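Local coordinates for malonyl-CoA decarboxylase (Rhodopseudomonas palustris, PDB 4KSA) that catalyses the decarboxylation of malonyl-CoA to acetyl-CoA, at the interface of chains A and B. Coordinates in Å, arbitrary orientation; residue numbers count along the deposited sequence, not the author numbering. Chains: chain A/B, Malonyl-CoA decarboxylase.

The interface of chains A and B. Residues chain A 283, 422, 425-426, 430; chain B 51-55.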
ATOM      1  N   PHE A 283       4.580 -15.281  21.921  1.00 43.33           N
ATOM      2  CA  PHE A 283       5.073 -13.920  21.995  1.00 41.16           C
ATOM      3  C   PHE A 283       4.130 -12.885  21.418  1.00 41.33           C
ATOM      4  O   PHE A 283       4.526 -12.001  20.663  1.00 41.93           O
ATOM      5  CB  PHE A 283       6.443 -13.875  21.344  1.00 35.03           C
ATOM      6  CG  PHE A 283       7.412 -14.804  21.988  1.00 32.66           C
ATOM      7  CD1 PHE A 283       7.968 -14.492  23.224  1.00 34.64           C
ATOM      8  CD2 PHE A 283       7.715 -16.023  21.410  1.00 32.16           C
ATOM      9  CE1 PHE A 283       8.817 -15.388  23.879  1.00 35.92           C
ATOM     10  CE2 PHE A 283       8.568 -16.934  22.053  1.00 34.57           C
ATOM     11  CZ  PHE A 283       9.120 -16.618  23.290  1.00 35.02           C
ATOM     12  N   GLU A 422      11.564 -13.527  26.861  1.00 61.07           N
ATOM     13  CA  GLU A 422      12.091 -14.786  26.354  1.00 61.11           C
ATOM     14  C   GLU A 422      12.645 -15.656  27.460  1.00 60.24           C
ATOM     15  O   GLU A 422      12.408 -16.864  27.481  1.00 59.82           O
ATOM     16  CB  GLU A 422      13.161 -14.529  25.295  1.00 62.15           C
ATOM     17  CG  GLU A 422      12.574 -14.025  23.986  1.00 67.36           C
ATOM     18  CD  GLU A 422      13.606 -13.898  22.889  1.00 70.61           C
ATOM     19  OE1 GLU A 422      14.417 -14.841  22.728  1.00 71.77           O
ATOM     20  OE2 GLU A 422      13.596 -12.859  22.187  1.00 72.39           O
ATOM     21  N   HIS A 425       9.705 -17.197  29.439  1.00 51.29           N
ATOM     22  CA  HIS A 425       9.004 -18.160  28.610  1.00 49.67           C
ATOM     23  C   HIS A 425       9.781 -19.460  28.572  1.00 49.37           C
ATOM     24  O   HIS A 425       9.214 -20.526  28.796  1.00 50.27           O
ATOM     25  CB  HIS A 425       8.830 -17.646  27.176  1.00 49.76           C
ATOM     26  CG  HIS A 425       8.401 -18.709  26.208  1.00 47.44           C
ATOM     27  ND1 HIS A 425       7.102 -19.162  26.127  1.00 44.96           N
ATOM     28  CD2 HIS A 425       9.120 -19.474  25.351  1.00 46.84           C
ATOM     29  CE1 HIS A 425       7.042 -20.162  25.266  1.00 47.04           C
ATOM     30  NE2 HIS A 425       8.253 -20.374  24.782  1.00 46.45           N
ATOM     31  N   GLU A 426      11.076 -19.367  28.279  1.00 50.03           N
ATOM     32  CA  GLU A 426      11.946 -20.544  28.199  1.00 51.83           C
ATOM     33  C   GLU A 426      11.971 -21.339  29.507  1.00 53.90           C
ATOM     34  O   GLU A 426      11.996 -22.580  29.497  1.00 52.38           O
ATOM     35  CB  GLU A 426      13.373 -20.124  27.834  1.00 51.09           C
ATOM     36  CG  GLU A 426      13.577 -19.735  26.368  1.00 50.11           C
ATOM     37  CD  GLU A 426      13.317 -20.892  25.401  1.00 51.50           C
ATOM     38  OE1 GLU A 426      13.727 -22.038  25.695  1.00 50.42           O
ATOM     39  OE2 GLU A 426      12.714 -20.649  24.332  1.00 51.47           O
ATOM     40  N   GLU A 430      10.625 -24.929  29.289  1.00 61.15           N
ATOM     41  CA  GLU A 430      11.723 -25.886  29.336  1.00 62.25           C
ATOM     42  C   GLU A 430      11.839 -26.574  30.697  1.00 63.79           C
ATOM     43  O   GLU A 430      11.828 -27.803  30.775  1.00 63.42           O
ATOM     44  CB  GLU A 430      13.045 -25.189  28.999  1.00 61.08           C
ATOM     45  CG  GLU A 430      13.262 -24.905  27.515  1.00 61.69           C
ATOM     46  CD  GLU A 430      13.441 -26.174  26.681  1.00 62.99           C
ATOM     47  OE1 GLU A 430      14.371 -26.962  26.965  1.00 62.66           O
ATOM     48  OE2 GLU A 430      12.652 -26.384  25.733  1.00 63.79           O
TER
ATOM     49  N   GLY B  51      10.594 -24.818  24.415  1.00 48.86           N
ATOM     50  CA  GLY B  51      10.557 -23.365  24.351  1.00 45.69           C
ATOM     51  C   GLY B  51      10.490 -22.867  22.918  1.00 44.04           C
ATOM     52  O   GLY B  51      11.162 -23.385  22.028  1.00 41.76           O
ATOM     53  N   GLU B  52       9.675 -21.850  22.690  1.00 43.60           N
ATOM     54  CA  GLU B  52       9.518 -21.309  21.356  1.00 44.96           C
ATOM     55  C   GLU B  52      10.761 -20.545  20.903  1.00 45.63           C
ATOM     56  O   GLU B  52      11.355 -20.874  19.882  1.00 45.23           O
ATOM     57  CB  GLU B  52       8.280 -20.411  21.318  1.00 46.51           C
ATOM     58  CG  GLU B  52       8.026 -19.704  19.998  1.00 49.81           C
ATOM     59  CD  GLU B  52       6.692 -18.973  19.973  1.00 51.97           C
ATOM     60  OE1 GLU B  52       6.532 -18.036  19.156  1.00 53.83           O
ATOM     61  OE2 GLU B  52       5.799 -19.345  20.766  1.00 53.25           O
ATOM     62  N   ALA B  53      11.158 -19.539  21.678  1.00 46.56           N
ATOM     63  CA  ALA B  53      12.322 -18.714  21.373  1.00 45.32           C
ATOM     64  C   ALA B  53      13.573 -19.525  21.088  1.00 46.81           C
ATOM     65  O   ALA B  53      14.296 -19.247  20.122  1.00 50.22           O
ATOM     66  CB  ALA B  53      12.588 -17.756  22.512  1.00 44.38           C
ATOM     67  N   SER B  54      13.844 -20.524  21.920  1.00 45.17           N
ATOM     68  CA  SER B  54      15.029 -21.333  21.710  1.00 45.09           C
ATOM     69  C   SER B  54      14.739 -22.309  20.583  1.00 44.73           C
ATOM     70  O   SER B  54      15.650 -22.852  19.941  1.00 45.18           O
ATOM     71  CB  SER B  54      15.416 -22.077  23.003  1.00 45.82           C
ATOM     72  OG  SER B  54      14.366 -22.900  23.489  1.00 47.31           O
ATOM     73  N   GLY B  55      13.455 -22.521  20.336  1.00 42.56           N
ATOM     74  CA  GLY B  55      13.078 -23.434  19.283  1.00 42.77           C
ATOM     75  C   GLY B  55      13.461 -22.877  17.932  1.00 42.68           C
ATOM     76  O   GLY B  55      14.058 -23.580  17.114  1.00 43.16           O
TER
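The imidazole of A:His425 meets chain B at its edge: B:Glu52 N lies close to the ring plane and donates to NE2 at 2.9 Å, almost straight at 170°. A:Glu426 OE2, towards CD2, and B:Gly51 C also lie in plane at the rim, and A:Phe283 CE2 sits over one face, towards the rim. The A:Phe283 ring receives B:Glu52 CG in plane at its edge, 3.5 Å from CE2. CG anti to the backbone N (chi1 177°) sends the extended chain of B:Glu52 past the A:Phe283 side chain, which points the opposite way; the carboxylate is turned steeply to the ring. CZ at the ring tip reaches B:Ala53 CB at 3.7 Å.

In this part of a two-fold interface between copies of the protein, repeated with the chains exchanged, the contacts gather at the N-terminal turn of B helix 52-67, capped by side chains from A helix 421-431. A:Glu426 spreads its carboxylate over that turn: OE2 takes B:Ser54 N at 2.7 Å from above the carboxylate plane, and OE1 takes the hydroxyl OG on its syn side but tilted out of that plane. B:Ser54 OG also hydrogen-bonds A:Glu426 OE2, at 2.9 Å. An alanine in place of A:Glu426 would probably leave B:Ser54 N and OG without these acceptors and weaken the intersubunit cap. A:Glu430 OE2 accepts B:Gly51 N through its anti lone pair. A:Glu422 OE1 touches the methyl CB of B:Ala53 at 3.4 Å.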